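Local coordinates for protein beta-galactosidase/beta-glucuronidase (Faecalibacterium prausnitzii L2-6, PDB 6MVF) that binds flavin mononucleotide and, as a family 2 glycoside hydrolase, probably cleaves beta-glucuronides, at residues A100-A109 against F119-R128; Y177-T186 against E376-N387. All coordinates share one frame; numbering follows the deposited sequence.

Overall arrangement
From the N terminus, the chain first builds the sugar-binding beta-sandwich. There contact 1 closes a short loop: strands 99-104 and 107-113 form a hairpin in one sheet, and after five more residues the chain returns as strand 119-122 in the opposing sheet. Contact 2 opens only after contact 1 has closed, so the two follow in series. It spans 189 residues, joining 177-186, which runs into strand 183-189, to the end of helix 368-385 in the TIM-barrel domain, with FMN at the junction. Their centres lie about 22 Å apart, yet they touch: R120 of contact 1 probably hydrogen-bonds through NH2 to the carbonyl oxygen of G180 in contact 2.

Contact 1 (A100-A109 against F119-R128); sequences ATVKVNGTVA and FRADITDLCR
Two facing sheets of the sugar-binding beta-sandwich meet here, with V104 and A109 of the hairpin 100-109 set against I123 and L126 of the loop that follows strand 119-122. V104 divides its work between its two methyls. With CG1 anti to the backbone N (chi1 177°), CG2 is left to meet I123 CG2 at 3.7 Å, while CG1 rests near the carbonyl oxygen of L126. A109 CB sits where two branches converge, 3.7 Å from I123 CG2 and equally near L126 CD1. The other leucine methyl, CD2, lies across T107 CG2 toward the surface.

Farther along, V102 CG2 approaches the F119 ring at its edge, 4.0 Å from CE2, and A100 CB comes within 3.8 Å of CZ. The ring also stacks with H112, so it joins strand 119-122 to the hairpin's second strand as well. No backbone hydrogen bond bridges the two segments; apolar side chains do most of the joining, as expected between the layers of a sandwich.

The type I' turn from V104 to T107 adds the polar end. N105 sends ND2 to the carbonyl oxygen of L126 at 2.9 Å, nearly along the C=O axis, though the angle at the hydrogen is a bent 139°. ND2 also meets N132 OD1, and OD1 accepts from the backbone N of E133. Over this amide lies R128: its guanidinium stacks on it with the planes 19° apart, N105 OD1 standing above the guanidinium centre, 3.4 Å from CZ, while R128 NE bonds to the carbonyl of D131. With an alanine in place of N105, the L126 carbonyl would probably lose its amide donor, the E133 N-H this acceptor, and the R128 guanidinium the flat group on which it is stacked.

Contact 2 (Y177-T186 against E376-N387); sequences YYGGPGIMVT and EEMKELIIQNYN. With FMN (flavin mononucleotide), chain G.
Y177 reaches I383 and K379 of the barrel helix by lying along the flavin. Its CG is anti to the backbone N (chi1 -169°), and this carries the ring over the isoalloxazine: CB and CG lie by FMN N3, CD1 by C2, CD2 by C4A, and CE2 is 3.4 Å from C10. CE1 faces the phosphate oxygen O1P, and CZ the ribityl O2' and C2'. The same CE2 meets I383 CD1 at 3.6 Å. At the tip, Y177 OH donates to the phosphate oxygen O3P at 2.6 Å and accepts from O2' at 2.7 Å, with K379 CE packed against it. Y178 CD1 covers the opposite face of the Y177 ring.

The Y178 ring in turn receives the K379 chain over one face, a CH-pi contact through CD, with E380 CG at its edge; its hydroxyl donates to the syn lone pair of E376 OE1. K379 NZ then arrives at the FMN phosphate, although the modelled gap to O3P is too short to trust.

In the type I' turn from Y177 to G180, the Y178 carbonyl takes a straight bond from Q384 NE2 (2.6 Å, 174°), the donor standing above the carbonyl plane; NE2 also donates to the carbonyl of I118. Just past the helix, the N387 amide clasps strand 183-189: ND2 donates to I183 O at 2.9 Å, while OD1 takes the V185 N-H at 2.9 Å. M184 CE makes a CH-pi contact over a face of Y386, with SD farther above as a more distant Met-aromatic contact, and the Y386 hydroxyl is hydrogen-bonded to T186 OG1 at 2.7 Å.

I383, M184 and Y386 line the cofactor's dimethylbenzene end, whereas Y177 and K379 gather at the phosphate, where a lysine ammonium would be expected to offset part of the negative charge.

Contact 1 (A100-A109 against F119-R128)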
loop_
_atom_site.group_PDB
_atom_site.type_symbol
_atom_site.label_atom_id
_atom_site.label_comp_id
_atom_site.label_asym_id
_atom_site.label_seq_id
_atom_site.Cartn_x
_atom_site.Cartn_y
_atom_site.Cartn_z
ATOM N N ALA A 100 -9.541 -31.909 19.127
ATOM C CA ALA A 100 -10.223 -30.674 19.491
ATOM C C ALA A 100 -11.689 -30.899 19.835
ATOM O O ALA A 100 -12.335 -31.824 19.333
ATOM C CB ALA A 100 -10.128 -29.628 18.377
ATOM N N THR A 101 -12.206 -30.018 20.698
ATOM C CA THR A 101 -13.629 -29.923 21.012
ATOM C C THR A 101 -14.024 -28.457 20.987
ATOM O O THR A 101 -13.360 -27.630 21.620
ATOM C CB THR A 101 -13.959 -30.523 22.392
ATOM O OG1 THR A 101 -13.636 -31.920 22.409
ATOM C CG2 THR A 101 -15.440 -30.362 22.687
ATOM N N VAL A 102 -15.096 -28.128 20.268
ATOM C CA VAL A 102 -15.569 -26.750 20.158
ATOM C C VAL A 102 -16.866 -26.615 20.948
ATOM O O VAL A 102 -17.805 -27.397 20.757
ATOM C CB VAL A 102 -15.763 -26.327 18.686
ATOM C CG1 VAL A 102 -16.185 -24.851 18.593
ATOM C CG2 VAL A 102 -14.487 -26.545 17.889
ATOM N N LYS A 103 -16.924 -25.621 21.831
ATOM C CA LYS A 103 -18.135 -25.301 22.579
ATOM C C LYS A 103 -18.529 -23.855 22.329
ATOM O O LYS A 103 -17.679 -22.955 22.371
ATOM C CB LYS A 103 -17.953 -25.514 24.084
ATOM C CG LYS A 103 -18.010 -26.944 24.554
ATOM C CD LYS A 103 -17.544 -27.006 26.000
ATOM C CE LYS A 103 -17.415 -28.434 26.494
ATOM N NZ LYS A 103 -16.183 -28.619 27.307
ATOM N N VAL A 104 -19.816 -23.630 22.085
ATOM C CA VAL A 104 -20.380 -22.289 22.023
ATOM C C VAL A 104 -21.349 -22.138 23.189
ATOM O O VAL A 104 -22.280 -22.942 23.341
ATOM C CB VAL A 104 -21.070 -22.019 20.680
ATOM C CG1 VAL A 104 -21.711 -20.640 20.687
ATOM C CG2 VAL A 104 -20.064 -22.133 19.555
ATOM N N ASN A 105 -21.118 -21.116 24.023
ATOM C CA ASN A 105 -21.963 -20.837 25.182
ATOM C C ASN A 105 -22.231 -22.105 25.997
ATOM O O ASN A 105 -23.358 -22.387 26.400
ATOM C CB ASN A 105 -23.279 -20.188 24.748
ATOM C CG ASN A 105 -23.089 -18.842 24.069
ATOM O OD1 ASN A 105 -22.243 -18.022 24.466
ATOM N ND2 ASN A 105 -23.897 -18.598 23.042
ATOM N N GLY A 106 -21.195 -22.912 26.198
ATOM C CA GLY A 106 -21.288 -24.075 27.052
ATOM C C GLY A 106 -21.537 -25.394 26.343
ATOM O O GLY A 106 -21.066 -26.432 26.822
ATOM N N THR A 107 -22.248 -25.382 25.216
ATOM C CA THR A 107 -22.667 -26.610 24.540
ATOM C C THR A 107 -21.660 -27.045 23.475
ATOM O O THR A 107 -21.156 -26.214 22.711
ATOM C CB THR A 107 -24.038 -26.391 23.896
ATOM O OG1 THR A 107 -24.993 -26.056 24.912
ATOM C CG2 THR A 107 -24.494 -27.624 23.140
ATOM N N VAL A 108 -21.376 -28.357 23.418
ATOM C CA VAL A 108 -20.473 -28.885 22.393
ATOM C C VAL A 108 -21.072 -28.643 21.017
ATOM O O VAL A 108 -22.222 -29.006 20.748
ATOM C CB VAL A 108 -20.199 -30.385 22.603
ATOM C CG1 VAL A 108 -19.298 -30.913 21.502
ATOM C CG2 VAL A 108 -19.543 -30.652 23.945
ATOM N N ALA A 109 -20.298 -28.007 20.141
ATOM C CA ALA A 109 -20.686 -27.828 18.744
ATOM C C ALA A 109 -20.102 -28.892 17.827
ATOM O O ALA A 109 -20.767 -29.288 16.868
ATOM C CB ALA A 109 -20.269 -26.442 18.239
ATOM N N PHE A 119 -11.755 -28.000 9.892
ATOM C CA PHE A 119 -13.054 -28.565 10.223
ATOM C C PHE A 119 -13.983 -27.429 10.628
ATOM O O PHE A 119 -13.525 -26.383 11.112
ATOM C CB PHE A 119 -12.944 -29.642 11.305
ATOM C CG PHE A 119 -12.370 -29.152 12.591
ATOM C CD1 PHE A 119 -10.999 -29.130 12.793
ATOM C CD2 PHE A 119 -13.201 -28.737 13.622
ATOM C CE1 PHE A 119 -10.475 -28.690 14.004
ATOM C CE2 PHE A 119 -12.683 -28.290 14.815
ATOM C CZ PHE A 119 -11.329 -28.267 15.012
ATOM N N ARG A 120 -15.283 -27.622 10.368
ATOM C CA ARG A 120 -16.292 -26.591 10.600
ATOM C C ARG A 120 -17.437 -27.142 11.435
ATOM O O ARG A 120 -17.598 -28.358 11.593
ATOM C CB ARG A 120 -16.857 -26.023 9.291
ATOM C CG ARG A 120 -15.808 -25.580 8.328
ATOM C CD ARG A 120 -16.398 -24.743 7.222
ATOM N NE ARG A 120 -15.411 -24.505 6.173
ATOM C CZ ARG A 120 -15.315 -25.220 5.055
ATOM N NH1 ARG A 120 -16.164 -26.227 4.814
ATOM N NH2 ARG A 120 -14.370 -24.916 4.178
ATOM N N ALA A 121 -18.253 -26.216 11.947
ATOM C CA ALA A 121 -19.398 -26.556 12.784
ATOM C C ALA A 121 -20.488 -25.500 12.634
ATOM O O ALA A 121 -20.211 -24.300 12.748
ATOM C CB ALA A 121 -18.981 -26.685 14.253
ATOM N N ASP A 122 -21.718 -25.948 12.365
ATOM C CA ASP A 122 -22.890 -25.073 12.299
ATOM C C ASP A 122 -23.300 -24.708 13.730
ATOM O O ASP A 122 -23.927 -25.491 14.433
ATOM C CB ASP A 122 -24.006 -25.773 11.528
ATOM C CG ASP A 122 -25.267 -24.916 11.357
ATOM O OD1 ASP A 122 -25.332 -23.788 11.892
ATOM O OD2 ASP A 122 -26.209 -25.388 10.666
ATOM N N ILE A 123 -22.947 -23.511 14.181
ATOM C CA ILE A 123 -23.260 -23.093 15.538
ATOM C C ILE A 123 -24.447 -22.136 15.572
ATOM O O ILE A 123 -24.612 -21.408 16.545
ATOM C CB ILE A 123 -22.042 -22.475 16.238
ATOM C CG1 ILE A 123 -21.649 -21.171 15.552
ATOM C CG2 ILE A 123 -20.881 -23.447 16.214
ATOM C CD1 ILE A 123 -20.842 -20.259 16.420
ATOM N N THR A 124 -25.278 -22.140 14.524
ATOM C CA THR A 124 -26.405 -21.214 14.407
ATOM C C THR A 124 -27.263 -21.218 15.669
ATOM O O THR A 124 -27.469 -20.176 16.310
ATOM C CB THR A 124 -27.270 -21.588 13.190
ATOM O OG1 THR A 124 -26.474 -21.587 12.001
ATOM C CG2 THR A 124 -28.439 -20.610 13.025
ATOM N N ASP A 125 -27.767 -22.402 16.031
ATOM C CA ASP A 125 -28.694 -22.595 17.137
ATOM C C ASP A 125 -28.041 -22.482 18.518
ATOM O O ASP A 125 -28.765 -22.406 19.513
ATOM C CB ASP A 125 -29.382 -23.956 16.981
ATOM C CG ASP A 125 -30.178 -24.068 15.668
ATOM O OD1 ASP A 125 -30.878 -23.088 15.288
ATOM O OD2 ASP A 125 -30.086 -25.131 15.008
ATOM N N LEU A 126 -26.714 -22.456 18.615
ATOM C CA LEU A 126 -26.050 -22.170 19.877
ATOM C C LEU A 126 -25.759 -20.683 20.062
ATOM O O LEU A 126 -25.134 -20.302 21.056
ATOM C CB LEU A 126 -24.757 -22.979 19.978
ATOM C CG LEU A 126 -24.914 -24.394 19.402
ATOM C CD1 LEU A 126 -23.574 -25.156 19.381
ATOM C CD2 LEU A 126 -25.982 -25.180 20.148
ATOM N N CYS A 127 -26.222 -19.837 19.147
ATOM C CA CYS A 127 -25.901 -18.419 19.144
ATOM C C CYS A 127 -27.055 -17.596 19.696
ATOM O O CYS A 127 -28.226 -17.851 19.390
ATOM C CB CYS A 127 -25.583 -17.936 17.726
ATOM S SG CYS A 127 -23.973 -18.442 17.086
ATOM N N ARG A 128 -26.710 -16.604 20.505
ATOM C CA ARG A 128 -27.628 -15.565 20.936
ATOM C C ARG A 128 -27.137 -14.227 20.392
ATOM O O ARG A 128 -25.976 -14.076 20.005
ATOM C CB ARG A 128 -27.722 -15.519 22.461
ATOM C CG ARG A 128 -26.465 -15.037 23.117
ATOM C CD ARG A 128 -26.103 -15.873 24.322
ATOM N NE ARG A 128 -24.871 -15.367 24.910
ATOM C CZ ARG A 128 -24.335 -15.799 26.045
ATOM N NH1 ARG A 128 -24.910 -16.779 26.732
ATOM N NH2 ARG A 128 -23.212 -15.240 26.487
#

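Contact 2 (Y177-T186 against E376-N387)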
loop_
_atom_site.group_PDB
_atom_site.type_symbol
_atom_site.label_atom_id
_atom_site.label_comp_id
_atom_site.label_asym_id
_atom_site.label_seq_id
_atom_site.Cartn_x
_atom_site.Cartn_y
_atom_site.Cartn_z
ATOM N N TYR A 177 -19.038 -30.542 4.619
ATOM C CA TYR A 177 -18.494 -31.788 4.094
ATOM C C TYR A 177 -16.960 -31.771 4.185
ATOM O O TYR A 177 -16.265 -31.279 3.295
ATOM C CB TYR A 177 -18.991 -32.020 2.674
ATOM C CG TYR A 177 -18.680 -33.413 2.203
ATOM C CD1 TYR A 177 -19.410 -34.507 2.656
ATOM C CD2 TYR A 177 -17.627 -33.642 1.345
ATOM C CE1 TYR A 177 -19.098 -35.780 2.232
ATOM C CE2 TYR A 177 -17.317 -34.903 0.923
ATOM C CZ TYR A 177 -18.046 -35.961 1.364
ATOM O OH TYR A 177 -17.696 -37.197 0.917
ATOM N N TYR A 178 -16.443 -32.314 5.291
ATOM C CA TYR A 178 -15.009 -32.538 5.484
ATOM C C TYR A 178 -14.194 -31.278 5.262
ATOM O O TYR A 178 -13.081 -31.333 4.742
ATOM C CB TYR A 178 -14.499 -33.643 4.576
ATOM C CG TYR A 178 -15.012 -35.014 4.918
ATOM C CD1 TYR A 178 -16.183 -35.501 4.343
ATOM C CD2 TYR A 178 -14.318 -35.836 5.802
ATOM C CE1 TYR A 178 -16.652 -36.763 4.642
ATOM C CE2 TYR A 178 -14.783 -37.101 6.108
ATOM C CZ TYR A 178 -15.947 -37.560 5.522
ATOM O OH TYR A 178 -16.412 -38.817 5.822
ATOM N N GLY A 179 -14.752 -30.137 5.668
ATOM C CA GLY A 179 -14.046 -28.866 5.575
ATOM C C GLY A 179 -13.652 -28.486 4.166
ATOM O O GLY A 179 -12.656 -27.778 3.974
ATOM N N GLY A 180 -14.403 -28.953 3.170
ATOM C CA GLY A 180 -14.104 -28.694 1.784
ATOM C C GLY A 180 -14.598 -27.338 1.342
ATOM O O GLY A 180 -15.292 -26.605 2.069
ATOM N N PRO A 181 -14.219 -26.963 0.120
ATOM C CA PRO A 181 -14.562 -25.620 -0.376
ATOM C C PRO A 181 -15.979 -25.501 -0.927
ATOM O O PRO A 181 -16.457 -24.371 -1.128
ATOM C CB PRO A 181 -13.518 -25.385 -1.474
ATOM C CG PRO A 181 -13.206 -26.782 -1.990
ATOM C CD PRO A 181 -13.339 -27.712 -0.799
ATOM N N GLY A 182 -16.666 -26.615 -1.171
ATOM C CA GLY A 182 -17.974 -26.581 -1.793
ATOM C C GLY A 182 -17.959 -26.695 -3.301
ATOM O O GLY A 182 -19.026 -26.660 -3.920
ATOM N N ILE A 183 -16.788 -26.836 -3.912
ATOM C CA ILE A 183 -16.682 -26.926 -5.365
ATOM C C ILE A 183 -15.467 -27.782 -5.707
ATOM O O ILE A 183 -14.419 -27.691 -5.057
ATOM C CB ILE A 183 -16.618 -25.512 -5.990
ATOM C CG1 ILE A 183 -16.737 -25.567 -7.508
ATOM C CG2 ILE A 183 -15.355 -24.786 -5.573
ATOM C CD1 ILE A 183 -16.970 -24.213 -8.126
ATOM N N MET A 184 -15.629 -28.661 -6.691
ATOM C CA MET A 184 -14.520 -29.429 -7.231
ATOM C C MET A 184 -14.392 -29.175 -8.733
ATOM O O MET A 184 -15.393 -29.036 -9.451
ATOM C CB MET A 184 -14.675 -30.918 -6.927
ATOM C CG MET A 184 -15.856 -31.571 -7.574
ATOM S SD MET A 184 -15.962 -33.293 -7.067
ATOM C CE MET A 184 -14.441 -33.983 -7.740
ATOM N N VAL A 185 -13.149 -29.069 -9.195
ATOM C CA VAL A 185 -12.852 -28.638 -10.554
ATOM C C VAL A 185 -11.811 -29.582 -11.123
ATOM O O VAL A 185 -10.705 -29.686 -10.586
ATOM C CB VAL A 185 -12.344 -27.181 -10.609
ATOM C CG1 VAL A 185 -12.167 -26.729 -12.048
ATOM C CG2 VAL A 185 -13.282 -26.216 -9.829
ATOM N N THR A 186 -12.150 -30.250 -12.219
ATOM C CA THR A 186 -11.200 -31.103 -12.911
ATOM C C THR A 186 -10.874 -30.494 -14.263
ATOM O O THR A 186 -11.666 -30.611 -15.204
ATOM C CB THR A 186 -11.772 -32.514 -13.071
ATOM O OG1 THR A 186 -12.174 -33.014 -11.786
ATOM C CG2 THR A 186 -10.742 -33.446 -13.683
ATOM N N GLU A 376 -10.228 -40.999 7.437
ATOM C CA GLU A 376 -10.808 -39.659 7.510
ATOM C C GLU A 376 -9.787 -38.603 7.119
ATOM O O GLU A 376 -10.108 -37.652 6.387
ATOM C CB GLU A 376 -11.321 -39.375 8.912
ATOM C CG GLU A 376 -12.383 -40.317 9.398
ATOM C CD GLU A 376 -13.764 -39.948 8.935
ATOM O OE1 GLU A 376 -13.947 -39.694 7.726
ATOM O OE2 GLU A 376 -14.677 -39.917 9.787
ATOM N N GLU A 377 -8.544 -38.763 7.597
ATOM C CA GLU A 377 -7.500 -37.789 7.309
ATOM C C GLU A 377 -7.176 -37.754 5.824
ATOM O O GLU A 377 -6.891 -36.681 5.275
ATOM C CB GLU A 377 -6.246 -38.096 8.129
ATOM C CG GLU A 377 -5.305 -36.921 8.250
ATOM C CD GLU A 377 -4.372 -36.989 9.468
ATOM O OE1 GLU A 377 -3.955 -38.103 9.872
ATOM O OE2 GLU A 377 -4.035 -35.916 10.013
ATOM N N MET A 378 -7.240 -38.905 5.147
ATOM C CA MET A 378 -6.994 -38.898 3.715
ATOM C C MET A 378 -8.177 -38.315 2.954
ATOM O O MET A 378 -7.983 -37.636 1.931
ATOM C CB MET A 378 -6.692 -40.303 3.228
ATOM C CG MET A 378 -6.185 -40.336 1.813
ATOM S SD MET A 378 -4.483 -39.731 1.743
ATOM C CE MET A 378 -4.535 -38.990 0.138
ATOM N N LYS A 379 -9.379 -38.534 3.468
ATOM C CA LYS A 379 -10.592 -37.976 2.832
ATOM C C LYS A 379 -10.561 -36.451 2.957
ATOM O O LYS A 379 -10.944 -35.794 2.039
ATOM C CB LYS A 379 -11.843 -38.622 3.423
ATOM C CG LYS A 379 -13.038 -38.625 2.498
ATOM C CD LYS A 379 -14.206 -39.447 2.949
ATOM C CE LYS A 379 -15.456 -39.124 2.172
ATOM N NZ LYS A 379 -16.620 -39.917 2.608
ATOM N N GLU A 380 -10.115 -35.933 4.085
ATOM C CA GLU A 380 -10.015 -34.488 4.248
ATOM C C GLU A 380 -8.882 -33.919 3.408
ATOM O O GLU A 380 -8.999 -32.816 2.868
ATOM C CB GLU A 380 -9.812 -34.125 5.722
ATOM C CG GLU A 380 -10.991 -34.447 6.608
ATOM C CD GLU A 380 -10.697 -34.180 8.074
ATOM O OE1 GLU A 380 -9.565 -34.465 8.528
ATOM O OE2 GLU A 380 -11.597 -33.674 8.776
ATOM N N LEU A 381 -7.767 -34.640 3.304
ATOM C CA LEU A 381 -6.646 -34.129 2.525
ATOM C C LEU A 381 -7.022 -33.983 1.058
ATOM O O LEU A 381 -6.661 -32.997 0.411
ATOM C CB LEU A 381 -5.433 -35.044 2.677
ATOM C CG LEU A 381 -4.237 -34.717 1.784
ATOM C CD1 LEU A 381 -3.669 -33.329 2.130
ATOM C CD2 LEU A 381 -3.170 -35.819 1.874
ATOM N N ILE A 382 -7.758 -34.947 0.518
ATOM C CA ILE A 382 -8.092 -34.895 -0.896
ATOM C C ILE A 382 -9.187 -33.878 -1.160
ATOM O O ILE A 382 -9.127 -33.136 -2.140
ATOM C CB ILE A 382 -8.486 -36.297 -1.380
ATOM C CG1 ILE A 382 -7.252 -37.202 -1.347
ATOM C CG2 ILE A 382 -9.148 -36.236 -2.767
ATOM C CD1 ILE A 382 -7.528 -38.615 -1.750
ATOM N N ILE A 383 -10.199 -33.815 -0.295
ATOM C CA ILE A 383 -11.350 -32.965 -0.571
ATOM C C ILE A 383 -11.000 -31.499 -0.374
ATOM O O ILE A 383 -11.455 -30.635 -1.126
ATOM C CB ILE A 383 -12.543 -33.409 0.296
ATOM C CG1 ILE A 383 -13.249 -34.559 -0.406
ATOM C CG2 ILE A 383 -13.542 -32.259 0.537
ATOM C CD1 ILE A 383 -13.768 -35.579 0.532
ATOM N N GLN A 384 -10.171 -31.193 0.618
ATOM C CA GLN A 384 -9.804 -29.806 0.858
ATOM C C GLN A 384 -8.772 -29.301 -0.134
ATOM O O GLN A 384 -8.706 -28.093 -0.380
ATOM C CB GLN A 384 -9.301 -29.639 2.292
ATOM C CG GLN A 384 -10.373 -29.977 3.295
ATOM C CD GLN A 384 -9.909 -29.949 4.735
ATOM O OE1 GLN A 384 -8.784 -29.546 5.054
ATOM N NE2 GLN A 384 -10.798 -30.365 5.627
ATOM N N ASN A 385 -8.003 -30.196 -0.754
ATOM C CA ASN A 385 -6.942 -29.771 -1.651
ATOM C C ASN A 385 -7.175 -30.207 -3.079
ATOM O O ASN A 385 -6.259 -30.102 -3.907
ATOM C CB ASN A 385 -5.590 -30.278 -1.148
ATOM C CG ASN A 385 -5.270 -29.736 0.217
ATOM O OD1 ASN A 385 -4.820 -28.594 0.340
ATOM N ND2 ASN A 385 -5.557 -30.514 1.261
ATOM N N TYR A 386 -8.389 -30.656 -3.400
ATOM C CA TYR A 386 -8.644 -31.216 -4.722
ATOM C C TYR A 386 -8.393 -30.216 -5.853
ATOM O O TYR A 386 -8.014 -30.623 -6.954
ATOM C CB TYR A 386 -10.075 -31.742 -4.799
ATOM C CG TYR A 386 -10.366 -32.425 -6.117
ATOM C CD1 TYR A 386 -10.945 -31.728 -7.173
ATOM C CD2 TYR A 386 -10.037 -33.763 -6.311
ATOM C CE1 TYR A 386 -11.202 -32.356 -8.382
ATOM C CE2 TYR A 386 -10.288 -34.394 -7.507
ATOM C CZ TYR A 386 -10.874 -33.694 -8.541
ATOM O OH TYR A 386 -11.127 -34.331 -9.738
ATOM N N ASN A 387 -8.598 -28.914 -5.622
ATOM C CA ASN A 387 -8.519 -27.980 -6.741
ATOM C C ASN A 387 -7.120 -27.435 -7.016
ATOM O O ASN A 387 -6.937 -26.771 -8.041
ATOM C CB ASN A 387 -9.494 -26.834 -6.521
ATOM C CG ASN A 387 -10.925 -27.319 -6.448
ATOM O OD1 ASN A 387 -11.295 -28.310 -7.106
ATOM N ND2 ASN A 387 -11.741 -26.647 -5.620
HETATM N N1 FMN G . -20.431 -33.878 -1.221
HETATM C C2 FMN G . -21.004 -32.866 -0.565
HETATM O O2 FMN G . -22.149 -32.960 -0.118
HETATM N N3 FMN G . -20.392 -31.725 -0.337
HETATM C C4 FMN G . -19.187 -31.477 -0.745
HETATM O O4 FMN G . -18.625 -30.415 -0.529
HETATM C C4A FMN G . -18.518 -32.504 -1.468
HETATM N N5 FMN G . -17.302 -32.263 -1.866
HETATM C C5A FMN G . -16.621 -33.169 -2.538
HETATM C C6 FMN G . -15.346 -32.877 -2.947
HETATM C C7 FMN G . -14.633 -33.786 -3.644
HETATM C C7M FMN G . -13.257 -33.464 -4.078
HETATM C C8 FMN G . -15.221 -35.087 -3.936
HETATM C C8M FMN G . -14.435 -36.103 -4.686
HETATM C C9 FMN G . -16.504 -35.374 -3.524
HETATM C C9A FMN G . -17.237 -34.456 -2.837
HETATM N N10 FMN G . -18.517 -34.752 -2.393
HETATM C C10 FMN G . -19.202 -33.760 -1.695
HETATM C "C1'" FMN G . -19.055 -36.050 -2.774
HETATM C "C2'" FMN G . -19.395 -37.126 -1.770
HETATM O "O2'" FMN G . -18.165 -37.792 -1.640
HETATM C "C3'" FMN G . -20.363 -38.157 -2.305
HETATM O "O3'" FMN G . -21.053 -37.624 -3.414
HETATM C "C4'" FMN G . -21.444 -38.572 -1.333
HETATM O "O4'" FMN G . -21.892 -37.380 -0.706
HETATM C "C5'" FMN G . -21.009 -39.623 -0.311
HETATM O "O5'" FMN G . -20.630 -39.027 0.917
HETATM P P FMN G . -19.818 -39.778 2.052
HETATM O O1P FMN G . -20.335 -39.130 3.274
HETATM O O2P FMN G . -20.161 -41.229 1.881
HETATM O O3P FMN G . -18.356 -39.567 1.850
HETATM O O HOH W 1 -8.275 -30.424 -9.863
#